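Long-range contacts in 2S Albumin protein (Dolichos, PDB 6IX1), which is a seed albumin of the hemopexin-fold type, probably a storage protein whose four-bladed propeller may also bind small ligands: residues A7-R12 with A176-P181; A13-F18 with R26-P31; T34-L39 with D214-L219. All coordinates share one frame; numbering follows the deposited sequence.

Contact 1. Residues A7-R12 with A176-P181; sequences AFRSSR and ASHKEP
Arg9 and His178 carry this contact between the end of strand 6-9, in the first sheet, and the turn after strand 173-176, in the last, the innermost strands of two blades of a hemopexin-type propeller. The tight part lies where the two side chains cross obliquely. Arg9 leaves the backbone with CG anti to N (chi1 179°), and its CG rests over one face of the imidazole, off centre toward the rim, in a CH-pi contact 3.6 Å from the His178 ring centroid. At the ring edge His178 gives NE2-H to Ser10 O (2.8 Å), a bond in the carbonyl plane but bent at hydrogen. On its other nitrogen, ND1 is hydrogen-bonded to Tyr29 OH, so both nitrogens are engaged and the ring's rotation is fixed. Ala176 O lies 3.2 Å from Arg9 CD, pressed against the aliphatic chain and without a polar partner in the model.

Farther out the packing loosens. A bend at chi3 (60°) turns the guanidinium so that Ala176 CB lies over one face, while Arg9 NH1 donates to Ser177 O at 3.0 Å; that oxygen is near the guanidinium plane, but the nitrogen sits well above the carbonyl plane. Glu180 stays beyond salt-bridge range, its OE2 4.6 Å from Arg9 NH1, and a water takes a hydrogen from NH1 and gives one to OE2. Two ST turns shape the backbone: Ser10 OG accepts from Arg12 N, and Ser177 OG from Lys179 N.

NE2 of His178 donates to a carbonyl and so carries a proton; if the ring is neutral, ND1 would probably accept from the Tyr29 hydroxyl, and the nearby Arg9 charge would tend to disfavour a second proton.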
ATOM      1  N   ALA A   7      -0.429   0.370  -3.303  1.00  6.71           N
ATOM      2  CA  ALA A   7       0.401   1.573  -3.405  1.00  6.64           C
ATOM      3  C   ALA A   7       1.569   1.492  -2.453  1.00  6.37           C
ATOM      4  O   ALA A   7       1.504   0.777  -1.407  1.00  6.67           O
ATOM      5  CB  ALA A   7      -0.474   2.765  -3.080  1.00  7.47           C
ATOM      6  N   PHE A   8       2.618   2.254  -2.702  1.00  6.53           N
ATOM      7  CA  PHE A   8       3.638   2.486  -1.674  1.00  6.45           C
ATOM      8  C   PHE A   8       4.327   3.817  -1.919  1.00  6.62           C
ATOM      9  O   PHE A   8       4.343   4.346  -3.048  1.00  6.59           O
ATOM     10  CB  PHE A   8       4.619   1.307  -1.565  1.00  6.82           C
ATOM     11  CG  PHE A   8       5.583   1.074  -2.699  1.00  6.67           C
ATOM     12  CD1 PHE A   8       6.722   1.870  -2.846  1.00  7.05           C
ATOM     13  CD2 PHE A   8       5.317   0.063  -3.587  1.00  8.37           C
ATOM     14  CE1 PHE A   8       7.597   1.609  -3.883  1.00  7.73           C
ATOM     15  CE2 PHE A   8       6.245  -0.206  -4.600  1.00  7.23           C
ATOM     16  CZ  PHE A   8       7.354   0.596  -4.765  1.00  8.24           C
ATOM     17  N   ARG A   9       4.852   4.352  -0.842  1.00  6.41           N
ATOM     18  CA  ARG A   9       5.533   5.641  -0.801  1.00  6.55           C
ATOM     19  C   ARG A   9       6.988   5.474  -1.215  1.00  6.91           C
ATOM     20  O   ARG A   9       7.728   4.643  -0.661  1.00  7.15           O
ATOM     21  CB  ARG A   9       5.456   6.170   0.651  1.00  8.18           C
ATOM     22  CG  ARG A   9       6.147   7.492   0.840  1.00  7.05           C
ATOM     23  CD  ARG A   9       6.193   8.000   2.242  1.00  8.91           C
ATOM     24  NE  ARG A   9       6.880   7.097   3.134  1.00 11.07           N
ATOM     25  CZ  ARG A   9       6.927   7.286   4.467  1.00  9.55           C
ATOM     26  NH1 ARG A   9       6.251   8.235   5.039  1.00 10.18           N
ATOM     27  NH2 ARG A   9       7.570   6.369   5.204  1.00 11.49           N
ATOM     28  N   SER A  10       7.423   6.260  -2.211  1.00  6.73           N
ATOM     29  CA  SER A  10       8.800   6.172  -2.671  1.00  6.87           C
ATOM     30  C   SER A  10       9.724   6.855  -1.660  1.00  7.42           C
ATOM     31  O   SER A  10       9.371   7.799  -0.975  1.00  8.42           O
ATOM     32  CB  SER A  10       8.956   6.867  -4.000  1.00  7.74           C
ATOM     33  OG  SER A  10      10.282   6.763  -4.425  1.00  7.91           O
ATOM     34  N   SER A  11      10.995   6.416  -1.689  1.00  7.62           N
ATOM     35  CA  SER A  11      12.095   7.217  -1.116  1.00  7.49           C
ATOM     36  C   SER A  11      12.248   8.615  -1.754  1.00  7.81           C
ATOM     37  O   SER A  11      12.707   9.522  -1.083  1.00  9.55           O
ATOM     38  CB  SER A  11      13.385   6.445  -1.220  1.00  9.62           C
ATOM     39  OG  SER A  11      13.663   6.243  -2.598  1.00  9.14           O
ATOM     40  N   ARG A  12      11.750   8.785  -2.961  1.00  7.47           N
ATOM     41  CA  ARG A  12      11.811  10.106  -3.628  1.00  7.11           C
ATOM     42  C   ARG A  12      10.702  10.975  -3.134  1.00  6.73           C
ATOM     43  O   ARG A  12       9.504  10.501  -3.130  1.00  7.88           O
ATOM     44  CB  ARG A  12      11.731   9.874  -5.132  1.00  7.90           C
ATOM     45  CG  ARG A  12      12.975   9.191  -5.710  1.00  9.50           C
ATOM     46  CD  ARG A  12      14.206  10.033  -5.643  1.00 11.96           C
ATOM     47  NE  ARG A  12      15.379   9.404  -6.037  1.00 11.81           N
ATOM     48  CZ  ARG A  12      15.892   9.427  -7.272  1.00 12.84           C
ATOM     49  NH1 ARG A  12      15.193   9.935  -8.261  1.00 12.82           N
ATOM     50  NH2 ARG A  12      17.083   8.907  -7.491  1.00 12.82           N
ATOM     51  N   ALA A 176       1.458   5.537   3.084  1.00  6.58           N
ATOM     52  CA  ALA A 176       1.787   6.622   3.972  1.00  6.33           C
ATOM     53  C   ALA A 176       2.254   7.838   3.157  1.00  7.50           C
ATOM     54  O   ALA A 176       3.005   7.682   2.197  1.00  8.25           O
ATOM     55  CB  ALA A 176       2.963   6.200   4.821  1.00  8.57           C
ATOM     56  N   SER A 177       1.801   9.002   3.555  1.00  6.04           N
ATOM     57  CA  SER A 177       2.253  10.233   2.871  1.00  7.01           C
ATOM     58  C   SER A 177       3.662  10.626   3.265  1.00  8.16           C
ATOM     59  O   SER A 177       4.123  10.245   4.347  1.00  8.23           O
ATOM     60  CB  SER A 177       1.308  11.359   3.235  1.00  6.41           C
ATOM     61  OG  SER A 177       1.626  12.512   2.551  1.00  7.99           O
ATOM     62  N   HIS A 178       4.307  11.390   2.407  1.00  7.43           N
ATOM     63  CA  HIS A 178       5.526  12.090   2.829  1.00  7.37           C
ATOM     64  C   HIS A 178       5.253  13.153   3.883  1.00  8.39           C
ATOM     65  O   HIS A 178       6.172  13.566   4.558  1.00 10.18           O
ATOM     66  CB  HIS A 178       6.189  12.716   1.576  1.00  7.64           C
ATOM     67  CG  HIS A 178       6.833  11.667   0.712  1.00  7.79           C
ATOM     68  ND1 HIS A 178       6.165  10.994  -0.268  1.00  8.66           N
ATOM     69  CD2 HIS A 178       8.100  11.173   0.719  1.00  7.62           C
ATOM     70  CE1 HIS A 178       6.998  10.161  -0.863  1.00  9.42           C
ATOM     71  NE2 HIS A 178       8.162  10.242  -0.279  1.00  9.19           N
ATOM     72  N   LYS A 179       4.003  13.590   3.906  1.00  9.02           N
ATOM     73  CA  LYS A 179       3.600  14.551   4.938  1.00  9.59           C
ATOM     74  C   LYS A 179       3.134  13.775   6.156  1.00  9.26           C
ATOM     75  O   LYS A 179       2.046  13.217   6.179  1.00  9.46           O
ATOM     76  CB  LYS A 179       2.512  15.469   4.432  1.00  9.49           C
ATOM     77  CG  LYS A 179       2.055  16.546   5.393  1.00 12.99           C
ATOM     78  CD  LYS A 179       0.928  17.397   4.851  1.00 14.22           C
ATOM     79  CE  LYS A 179       0.312  18.319   5.878  1.00 23.38           C
ATOM     80  NZ  LYS A 179       1.346  19.232   6.396  1.00 30.94           N
ATOM     81  N   GLU A 180       4.020  13.579   7.116  1.00  9.38           N
ATOM     82  CA  GLU A 180       3.708  12.760   8.297  1.00 10.07           C
ATOM     83  C   GLU A 180       2.747  13.532   9.160  1.00 10.35           C
ATOM     84  O   GLU A 180       2.830  14.748   9.173  1.00 12.45           O
ATOM     85  CB  GLU A 180       4.973  12.437   9.070  1.00 11.71           C
ATOM     86  CG  GLU A 180       5.900  11.492   8.319  1.00 14.16           C
ATOM     87  CD  GLU A 180       7.031  11.045   9.228  1.00 15.92           C
ATOM     88  OE1 GLU A 180       7.543  11.879   9.961  1.00 25.16           O
ATOM     89  OE2 GLU A 180       7.430   9.924   9.150  1.00 18.88           O
ATOM     90  N   PRO A 181       1.830  12.872   9.929  1.00 10.33           N
ATOM     91  CA  PRO A 181       1.562  11.434   9.919  1.00  9.48           C
ATOM     92  C   PRO A 181       0.285  11.142   9.138  1.00  9.13           C
ATOM     93  O   PRO A 181      -0.711  10.599   9.628  1.00  9.46           O
ATOM     94  CB  PRO A 181       1.291  11.203  11.387  1.00 10.63           C
ATOM     95  CG  PRO A 181       0.531  12.428  11.817  1.00 11.83           C
ATOM     96  CD  PRO A 181       1.023  13.562  10.944  1.00 13.05           C
TER
HETATM   97  O   HOH W   1       6.759   7.696   7.909  1.00 14.16           O

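Contact 2. Residues A13-F18 with R26-P31; sequences AYEVYF and RVYYTP
Backbone hydrogen bonds come first: Val16 and Val27 form an antiparallel hydrogen-bonded pair, each N reaching the other's O at 2.9 Å and nearly along the C=O axis. Beyond the pair, Tyr29 N donates to Tyr14 O, extending the pairing to the residue before strand 15-20. The charged pair is Glu15 and Arg26, whose chains run side by side on one face of the sheet; Arg26 NH1 bonds to Glu15 OE1 at 2.9 Å, fairly straight (165°), in the guanidinium plane but above that of the carboxylate. Arg26 also lays its CG over a face of the Tyr17 ring, near the rim. Apolar contacts fill the opposite face, where Val16 CG1 is 3.9 Å from Val27 CB and 3.7 Å from Tyr29 CD1. Tyr29 CG takes the crowded position between its backbone N and carbonyl carbon (chi1 66°), which brings Tyr14 CD1 over one face of the Tyr29 ring, the two planes 56° apart. Tyr14 CE1 in turn meets Pro31 CG at 3.7 Å.

These strands are the central two of the four-stranded sheet, a hairpin flanked by strand 6-9, where Tyr17 stacks on Phe8, and by strand 37-44, where Thr40 holds Arg26 NH2.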
ATOM      1  N   ALA A  13      10.980  12.193  -2.745  1.00  7.97           N
ATOM      2  CA  ALA A  13       9.999  13.046  -2.087  1.00  9.40           C
ATOM      3  C   ALA A  13       8.757  13.193  -2.950  1.00  7.80           C
ATOM      4  O   ALA A  13       8.807  13.502  -4.148  1.00  6.98           O
ATOM      5  CB  ALA A  13      10.587  14.378  -1.722  1.00 10.80           C
ATOM      6  N   TYR A  14       7.614  12.993  -2.315  1.00  8.05           N
ATOM      7  CA  TYR A  14       6.306  13.197  -2.956  1.00  6.65           C
ATOM      8  C   TYR A  14       6.108  12.394  -4.230  1.00  6.25           C
ATOM      9  O   TYR A  14       5.309  12.781  -5.070  1.00  6.77           O
ATOM     10  CB  TYR A  14       5.921  14.683  -3.078  1.00  7.25           C
ATOM     11  CG  TYR A  14       5.695  15.266  -1.712  1.00  9.04           C
ATOM     12  CD1 TYR A  14       4.465  15.112  -1.104  1.00  9.58           C
ATOM     13  CD2 TYR A  14       6.668  15.908  -0.955  1.00 12.61           C
ATOM     14  CE1 TYR A  14       4.264  15.505   0.215  1.00 12.01           C
ATOM     15  CE2 TYR A  14       6.484  16.287   0.367  1.00 13.44           C
ATOM     16  CZ  TYR A  14       5.251  16.121   0.949  1.00 11.47           C
ATOM     17  OH  TYR A  14       4.989  16.530   2.237  1.00 14.92           O
ATOM     18  N   GLU A  15       6.700  11.207  -4.247  1.00  6.21           N
ATOM     19  CA  GLU A  15       6.397  10.215  -5.284  1.00  6.50           C
ATOM     20  C   GLU A  15       5.691   8.992  -4.654  1.00  5.47           C
ATOM     21  O   GLU A  15       6.111   8.512  -3.583  1.00  6.38           O
ATOM     22  CB  GLU A  15       7.655   9.787  -6.047  1.00  6.44           C
ATOM     23  CG  GLU A  15       8.273  10.938  -6.760  1.00  6.96           C
ATOM     24  CD  GLU A  15       9.456  10.609  -7.663  1.00  7.00           C
ATOM     25  OE1 GLU A  15       9.514   9.490  -8.185  1.00  7.87           O
ATOM     26  OE2 GLU A  15      10.229  11.573  -7.923  1.00  8.01           O
ATOM     27  N   VAL A  16       4.712   8.489  -5.394  1.00  5.00           N
ATOM     28  CA  VAL A  16       3.934   7.309  -4.994  1.00  6.37           C
ATOM     29  C   VAL A  16       3.844   6.382  -6.221  1.00  5.82           C
ATOM     30  O   VAL A  16       3.775   6.830  -7.377  1.00  6.97           O
ATOM     31  CB  VAL A  16       2.534   7.661  -4.440  1.00  6.26           C
ATOM     32  CG1 VAL A  16       1.657   8.427  -5.467  1.00  7.32           C
ATOM     33  CG2 VAL A  16       1.789   6.408  -3.986  1.00  5.79           C
ATOM     34  N   TYR A  17       3.924   5.087  -5.939  1.00  6.28           N
ATOM     35  CA  TYR A  17       3.655   4.057  -6.935  1.00  5.90           C
ATOM     36  C   TYR A  17       2.257   3.484  -6.717  1.00  6.31           C
ATOM     37  O   TYR A  17       1.928   3.108  -5.588  1.00  7.03           O
ATOM     38  CB  TYR A  17       4.684   2.929  -6.821  1.00  6.81           C
ATOM     39  CG  TYR A  17       6.097   3.292  -7.204  1.00  7.72           C
ATOM     40  CD1 TYR A  17       6.924   3.835  -6.265  1.00  8.50           C
ATOM     41  CD2 TYR A  17       6.601   3.154  -8.494  1.00  8.12           C
ATOM     42  CE1 TYR A  17       8.220   4.217  -6.542  1.00 10.01           C
ATOM     43  CE2 TYR A  17       7.916   3.508  -8.780  1.00 10.48           C
ATOM     44  CZ  TYR A  17       8.725   4.089  -7.803  1.00  9.68           C
ATOM     45  OH  TYR A  17      10.013   4.502  -8.024  1.00 11.90           O
ATOM     46  N   PHE A  18       1.463   3.454  -7.759  1.00  6.36           N
ATOM     47  CA  PHE A  18       0.127   2.864  -7.762  1.00  6.56           C
ATOM     48  C   PHE A  18       0.098   1.687  -8.711  1.00  6.23           C
ATOM     49  O   PHE A  18       0.472   1.859  -9.868  1.00  7.32           O
ATOM     50  CB  PHE A  18      -0.970   3.829  -8.199  1.00  7.36           C
ATOM     51  CG  PHE A  18      -1.231   5.011  -7.309  1.00  7.61           C
ATOM     52  CD1 PHE A  18      -1.451   4.855  -5.994  1.00  7.01           C
ATOM     53  CD2 PHE A  18      -1.334   6.290  -7.802  1.00  7.46           C
ATOM     54  CE1 PHE A  18      -1.748   5.916  -5.176  1.00  8.02           C
ATOM     55  CE2 PHE A  18      -1.694   7.347  -7.015  1.00  8.32           C
ATOM     56  CZ  PHE A  18      -1.893   7.162  -5.677  1.00  8.58           C
ATOM     57  N   ARG A  26       3.731   5.946 -11.625  1.00  7.47           N
ATOM     58  CA  ARG A  26       4.449   6.668 -10.586  1.00  6.71           C
ATOM     59  C   ARG A  26       3.946   8.107 -10.671  1.00  6.78           C
ATOM     60  O   ARG A  26       3.935   8.690 -11.778  1.00  7.83           O
ATOM     61  CB  ARG A  26       5.954   6.596 -10.794  1.00  7.89           C
ATOM     62  CG  ARG A  26       6.704   7.365  -9.740  1.00  8.11           C
ATOM     63  CD  ARG A  26       8.183   7.003  -9.836  1.00  8.07           C
ATOM     64  NE  ARG A  26       8.691   7.180 -11.191  1.00  9.23           N
ATOM     65  CZ  ARG A  26       9.301   8.199 -11.727  1.00  8.43           C
ATOM     66  NH1 ARG A  26       9.798   9.124 -11.013  1.00  7.12           N
ATOM     67  NH2 ARG A  26       9.491   8.109 -13.009  1.00  7.03           N
ATOM     68  N   VAL A  27       3.494   8.697  -9.580  1.00  7.19           N
ATOM     69  CA  VAL A  27       2.874  10.017  -9.524  1.00  6.75           C
ATOM     70  C   VAL A  27       3.637  10.925  -8.566  1.00  6.37           C
ATOM     71  O   VAL A  27       4.045  10.430  -7.462  1.00  7.50           O
ATOM     72  CB  VAL A  27       1.384   9.821  -9.089  1.00  6.79           C
ATOM     73  CG1 VAL A  27       0.714  11.169  -8.818  1.00  8.05           C
ATOM     74  CG2 VAL A  27       0.565   9.046 -10.118  1.00  8.64           C
ATOM     75  N   TYR A  28       3.771  12.181  -8.950  1.00  7.75           N
ATOM     76  CA  TYR A  28       4.310  13.257  -8.119  1.00  6.16           C
ATOM     77  C   TYR A  28       3.094  13.931  -7.517  1.00  7.45           C
ATOM     78  O   TYR A  28       2.334  14.616  -8.235  1.00  8.98           O
ATOM     79  CB  TYR A  28       5.109  14.193  -9.037  1.00  6.42           C
ATOM     80  CG  TYR A  28       6.029  15.179  -8.363  1.00  9.96           C
ATOM     81  CD1 TYR A  28       6.806  14.812  -7.298  1.00  8.10           C
ATOM     82  CD2 TYR A  28       6.324  16.392  -9.004  1.00 11.65           C
ATOM     83  CE1 TYR A  28       7.810  15.624  -6.827  1.00 10.42           C
ATOM     84  CE2 TYR A  28       7.268  17.236  -8.475  1.00 12.72           C
ATOM     85  CZ  TYR A  28       8.080  16.826  -7.451  1.00 10.84           C
ATOM     86  OH  TYR A  28       9.045  17.709  -6.961  1.00 14.28           O
ATOM     87  N   TYR A  29       2.861  13.733  -6.231  1.00  7.20           N
ATOM     88  CA  TYR A  29       1.534  14.061  -5.617  1.00  7.73           C
ATOM     89  C   TYR A  29       1.654  15.311  -4.761  1.00  7.40           C
ATOM     90  O   TYR A  29       2.714  15.680  -4.280  1.00  7.58           O
ATOM     91  CB  TYR A  29       0.905  12.871  -4.879  1.00  8.95           C
ATOM     92  CG  TYR A  29       1.635  12.409  -3.687  1.00  7.69           C
ATOM     93  CD1 TYR A  29       2.713  11.558  -3.778  1.00  8.51           C
ATOM     94  CD2 TYR A  29       1.145  12.776  -2.438  1.00  8.28           C
ATOM     95  CE1 TYR A  29       3.346  11.113  -2.643  1.00  7.67           C
ATOM     96  CE2 TYR A  29       1.831  12.393  -1.313  1.00  8.26           C
ATOM     97  CZ  TYR A  29       2.936  11.559  -1.403  1.00  8.06           C
ATOM     98  OH  TYR A  29       3.516  11.200  -0.214  1.00  7.83           O
ATOM     99  N   THR A  30       0.466  15.836  -4.496  1.00  7.31           N
ATOM    100  CA  THR A  30       0.337  17.178  -3.908  1.00  8.71           C
ATOM    101  C   THR A  30      -0.740  17.102  -2.836  1.00  8.94           C
ATOM    102  O   THR A  30      -1.926  17.187  -3.108  1.00  9.19           O
ATOM    103  CB  THR A  30       0.035  18.241  -4.955  1.00  9.34           C
ATOM    104  OG1 THR A  30      -1.209  17.939  -5.636  1.00  9.37           O
ATOM    105  CG2 THR A  30       1.194  18.347  -5.922  1.00  9.79           C
ATOM    106  N   PRO A  31      -0.397  16.908  -1.538  1.00  8.27           N
ATOM    107  CA  PRO A  31      -1.432  16.852  -0.510  1.00  8.57           C
ATOM    108  C   PRO A  31      -2.327  18.081  -0.523  1.00  7.81           C
ATOM    109  O   PRO A  31      -1.855  19.218  -0.626  1.00  9.90           O
ATOM    110  CB  PRO A  31      -0.612  16.810   0.784  1.00  9.80           C
ATOM    111  CG  PRO A  31       0.635  16.044   0.374  1.00  9.41           C
ATOM    112  CD  PRO A  31       0.933  16.563  -1.014  1.00  8.60           C
TER

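Contact 3. Residues T34-L39 with D214-L219; sequences TDDKIL and DGWPCL
The first and last blades of the propeller meet here: the turn leading into strand 37-44, outermost in the first sheet, packs on the segment that leaves helix 212-215, which follows the last strand, closing the ring. Asp36 lies across Trp216, its carboxylate nearly parallel to the indole (12°), with OD2 over one face and 3.7 Å from Trp216 CZ3. This oxygen accepts from Thr30 N, while Asp36 OD1 lies 2.7 Å from a water, which can donate to it and accepts the N-H of Cys218 (N to water 2.9 Å). Cys218 CB comes within 3.3 Å of Asp36 O, and its SG sits 4.2 Å from Ile38 CG1. At the other end, Thr34 CB touches Pro217 CG at 3.7 Å. The Trp216 indole meets Phe18, Tyr184 and Tyr191 edge-to-face, and an alanine here would probably unsettle that aromatic cluster, since both those rings and the Asp36 carboxylate would lose the surface they rest on. With backbone N-H and water as partners, Asp36 is probably ionised, though nearby Gly215 O, another acceptor, would work against this somewhat; the water relays its hold to the 3-10 turn where no direct hydrogen bond joins the segments.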
ATOM      1  N   THR A  34      -5.467  19.238  -6.204  1.00  9.77           N
ATOM      2  CA  THR A  34      -5.584  18.361  -7.371  1.00  9.34           C
ATOM      3  C   THR A  34      -4.446  18.601  -8.353  1.00  9.09           C
ATOM      4  O   THR A  34      -4.690  18.500  -9.534  1.00 12.20           O
ATOM      5  CB  THR A  34      -6.916  18.578  -8.053  1.00  9.39           C
ATOM      6  OG1 THR A  34      -7.058  19.940  -8.453  1.00 12.20           O
ATOM      7  CG2 THR A  34      -8.056  18.218  -7.143  1.00 10.39           C
ATOM      8  N   ASP A  35      -3.225  18.753  -7.863  1.00  8.50           N
ATOM      9  CA  ASP A  35      -2.075  19.120  -8.682  1.00  9.35           C
ATOM     10  C   ASP A  35      -1.114  17.957  -8.891  1.00  8.16           C
ATOM     11  O   ASP A  35      -0.019  18.104  -9.398  1.00  9.17           O
ATOM     12  CB  ASP A  35      -1.321  20.320  -8.102  1.00 11.56           C
ATOM     13  CG  ASP A  35      -2.091  21.628  -8.261  1.00 15.08           C
ATOM     14  OD1 ASP A  35      -2.992  21.713  -9.155  1.00 18.54           O
ATOM     15  OD2 ASP A  35      -1.793  22.502  -7.433  1.00 19.96           O
ATOM     16  N   ASP A  36      -1.570  16.733  -8.568  1.00  7.48           N
ATOM     17  CA  ASP A  36      -0.760  15.544  -8.794  1.00  8.18           C
ATOM     18  C   ASP A  36      -0.495  15.375 -10.286  1.00  7.61           C
ATOM     19  O   ASP A  36      -1.407  15.609 -11.071  1.00  7.67           O
ATOM     20  CB  ASP A  36      -1.413  14.304  -8.237  1.00  8.20           C
ATOM     21  CG  ASP A  36      -2.291  14.591  -7.034  1.00  9.25           C
ATOM     22  OD1 ASP A  36      -3.461  14.923  -7.325  1.00  9.20           O
ATOM     23  OD2 ASP A  36      -1.787  14.545  -5.862  1.00  8.84           O
ATOM     24  N   LYS A  37       0.686  14.870 -10.626  1.00  6.52           N
ATOM     25  CA  LYS A  37       1.026  14.618 -12.032  1.00  6.23           C
ATOM     26  C   LYS A  37       1.761  13.295 -12.181  1.00  5.91           C
ATOM     27  O   LYS A  37       2.556  12.980 -11.313  1.00  7.61           O
ATOM     28  CB  LYS A  37       1.830  15.785 -12.668  1.00  8.58           C
ATOM     29  CG  LYS A  37       1.178  17.145 -12.598  1.00 10.96           C
ATOM     30  CD  LYS A  37      -0.098  17.279 -13.373  1.00 13.04           C
ATOM     31  CE  LYS A  37      -0.400  18.789 -13.359  1.00 18.48           C
ATOM     32  NZ  LYS A  37      -1.772  19.073 -13.698  1.00 19.38           N
ATOM     33  N   ILE A  38       1.607  12.728 -13.347  1.00  6.29           N
ATOM     34  CA  ILE A  38       2.256  11.453 -13.659  1.00  6.78           C
ATOM     35  C   ILE A  38       3.731  11.720 -14.020  1.00  6.64           C
ATOM     36  O   ILE A  38       4.071  12.665 -14.755  1.00  7.73           O
ATOM     37  CB  ILE A  38       1.489  10.791 -14.826  1.00  7.20           C
ATOM     38  CG1 ILE A  38       0.071  10.419 -14.400  1.00  8.76           C
ATOM     39  CG2 ILE A  38       2.296   9.614 -15.339  1.00  7.93           C
ATOM     40  CD1 ILE A  38      -0.745   9.785 -15.455  1.00 10.97           C
ATOM     41  N   LEU A  39       4.585  10.837 -13.519  1.00  6.19           N
ATOM     42  CA  LEU A  39       6.002  10.746 -13.838  1.00  6.54           C
ATOM     43  C   LEU A  39       6.303   9.519 -14.692  1.00  6.10           C
ATOM     44  O   LEU A  39       7.190   9.567 -15.531  1.00  7.62           O
ATOM     45  CB  LEU A  39       6.898  10.743 -12.601  1.00  7.07           C
ATOM     46  CG  LEU A  39       6.783  11.958 -11.710  1.00  7.45           C
ATOM     47  CD1 LEU A  39       7.578  11.763 -10.451  1.00  8.60           C
ATOM     48  CD2 LEU A  39       7.305  13.164 -12.461  1.00  8.69           C
ATOM     49  N   ASP A 214     -11.835  12.480  -8.276  1.00  9.62           N
ATOM     50  CA  ASP A 214     -12.035  13.870  -7.879  1.00  9.82           C
ATOM     51  C   ASP A 214     -10.811  14.475  -7.210  1.00  9.39           C
ATOM     52  O   ASP A 214     -10.498  15.648  -7.393  1.00 12.22           O
ATOM     53  CB  ASP A 214     -13.286  14.000  -7.023  1.00 11.24           C
ATOM     54  CG  ASP A 214     -14.555  13.656  -7.853  1.00 17.13           C
ATOM     55  OD1 ASP A 214     -14.552  13.785  -9.066  1.00 20.51           O
ATOM     56  OD2 ASP A 214     -15.526  13.212  -7.312  1.00 24.51           O
ATOM     57  N   GLY A 215     -10.137  13.681  -6.391  1.00  8.49           N
ATOM     58  CA  GLY A 215      -8.938  14.171  -5.673  1.00  8.83           C
ATOM     59  C   GLY A 215      -7.634  14.020  -6.451  1.00  8.23           C
ATOM     60  O   GLY A 215      -6.693  14.748  -6.221  1.00  9.25           O
ATOM     61  N   TRP A 216      -7.653  13.068  -7.378  1.00  8.10           N
ATOM     62  CA  TRP A 216      -6.469  12.660  -8.191  1.00  8.16           C
ATOM     63  C   TRP A 216      -6.823  12.672  -9.673  1.00  7.98           C
ATOM     64  O   TRP A 216      -6.828  11.659 -10.354  1.00  8.61           O
ATOM     65  CB  TRP A 216      -6.042  11.255  -7.769  1.00  8.27           C
ATOM     66  CG  TRP A 216      -5.550  11.217  -6.345  1.00  8.64           C
ATOM     67  CD1 TRP A 216      -6.321  11.154  -5.204  1.00 10.65           C
ATOM     68  CD2 TRP A 216      -4.201  11.106  -5.895  1.00  7.64           C
ATOM     69  NE1 TRP A 216      -5.529  11.097  -4.095  1.00 10.52           N
ATOM     70  CE2 TRP A 216      -4.218  11.048  -4.479  1.00  7.70           C
ATOM     71  CE3 TRP A 216      -2.982  10.964  -6.551  1.00  7.18           C
ATOM     72  CZ2 TRP A 216      -3.071  10.911  -3.731  1.00  9.22           C
ATOM     73  CZ3 TRP A 216      -1.844  10.888  -5.814  1.00  8.27           C
ATOM     74  CH2 TRP A 216      -1.874  10.847  -4.430  1.00  8.88           C
ATOM     75  N   PRO A 217      -7.249  13.839 -10.215  1.00  7.52           N
ATOM     76  CA  PRO A 217      -7.711  13.851 -11.583  1.00  8.02           C
ATOM     77  C   PRO A 217      -6.692  13.456 -12.659  1.00  7.95           C
ATOM     78  O   PRO A 217      -7.070  13.116 -13.767  1.00  9.28           O
ATOM     79  CB  PRO A 217      -8.251  15.246 -11.796  1.00 10.84           C
ATOM     80  CG  PRO A 217      -7.521  16.069 -10.742  1.00 10.50           C
ATOM     81  CD  PRO A 217      -7.378  15.136  -9.544  1.00  8.77           C
ATOM     82  N   CYS A 218      -5.425  13.427 -12.281  1.00  8.61           N
ATOM     83  CA  CYS A 218      -4.393  13.027 -13.257  1.00  8.61           C
ATOM     84  C   CYS A 218      -4.560  11.555 -13.639  1.00  8.88           C
ATOM     85  O   CYS A 218      -3.962  11.141 -14.629  1.00  8.71           O
ATOM     86  CB  CYS A 218      -2.949  13.334 -12.808  1.00  9.67           C
ATOM     87  SG  CYS A 218      -2.356  12.227 -11.467  1.00 10.42           S
ATOM     88  N   LEU A 219      -5.352  10.802 -12.869  1.00  8.67           N
ATOM     89  CA  LEU A 219      -5.600   9.385 -13.136  1.00  9.19           C
ATOM     90  C   LEU A 219      -6.831   9.146 -14.005  1.00  7.69           C
ATOM     91  O   LEU A 219      -7.092   7.989 -14.270  1.00  8.39           O
ATOM     92  CB  LEU A 219      -5.735   8.634 -11.833  1.00  8.91           C
ATOM     93  CG  LEU A 219      -4.510   8.714 -10.907  1.00  9.22           C
ATOM     94  CD1 LEU A 219      -4.830   7.931  -9.663  1.00 11.40           C
ATOM     95  CD2 LEU A 219      -3.203   8.252 -11.578  1.00 11.95           C
TER
HETATM   96  O   HOH W   2      -4.238  14.757  -9.938  1.00  9.94           O

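All three contacts reach the first sheet, but only contact 2 lies wholly within it, as a local hairpin; contacts 1 and 3 each tie it to parts close to 170 residues on. All mix buried and exposed residues: contact 1 is nearest the chain's centre (about 10 Å between centres), contact 2 follows (about 13 Å) and contact 3 is peripheral (about 18 Å). Their chemistry differs accordingly: backbone pairing with a salt bridge on one face and apolar side chains on the other in contact 2, side chain to carbonyl bonds in contact 1, van der Waals packing with a bridging water in contact 3. Contact 2 touches both others, through Ser10 and Glu15 and through Tyr28 and Lys37.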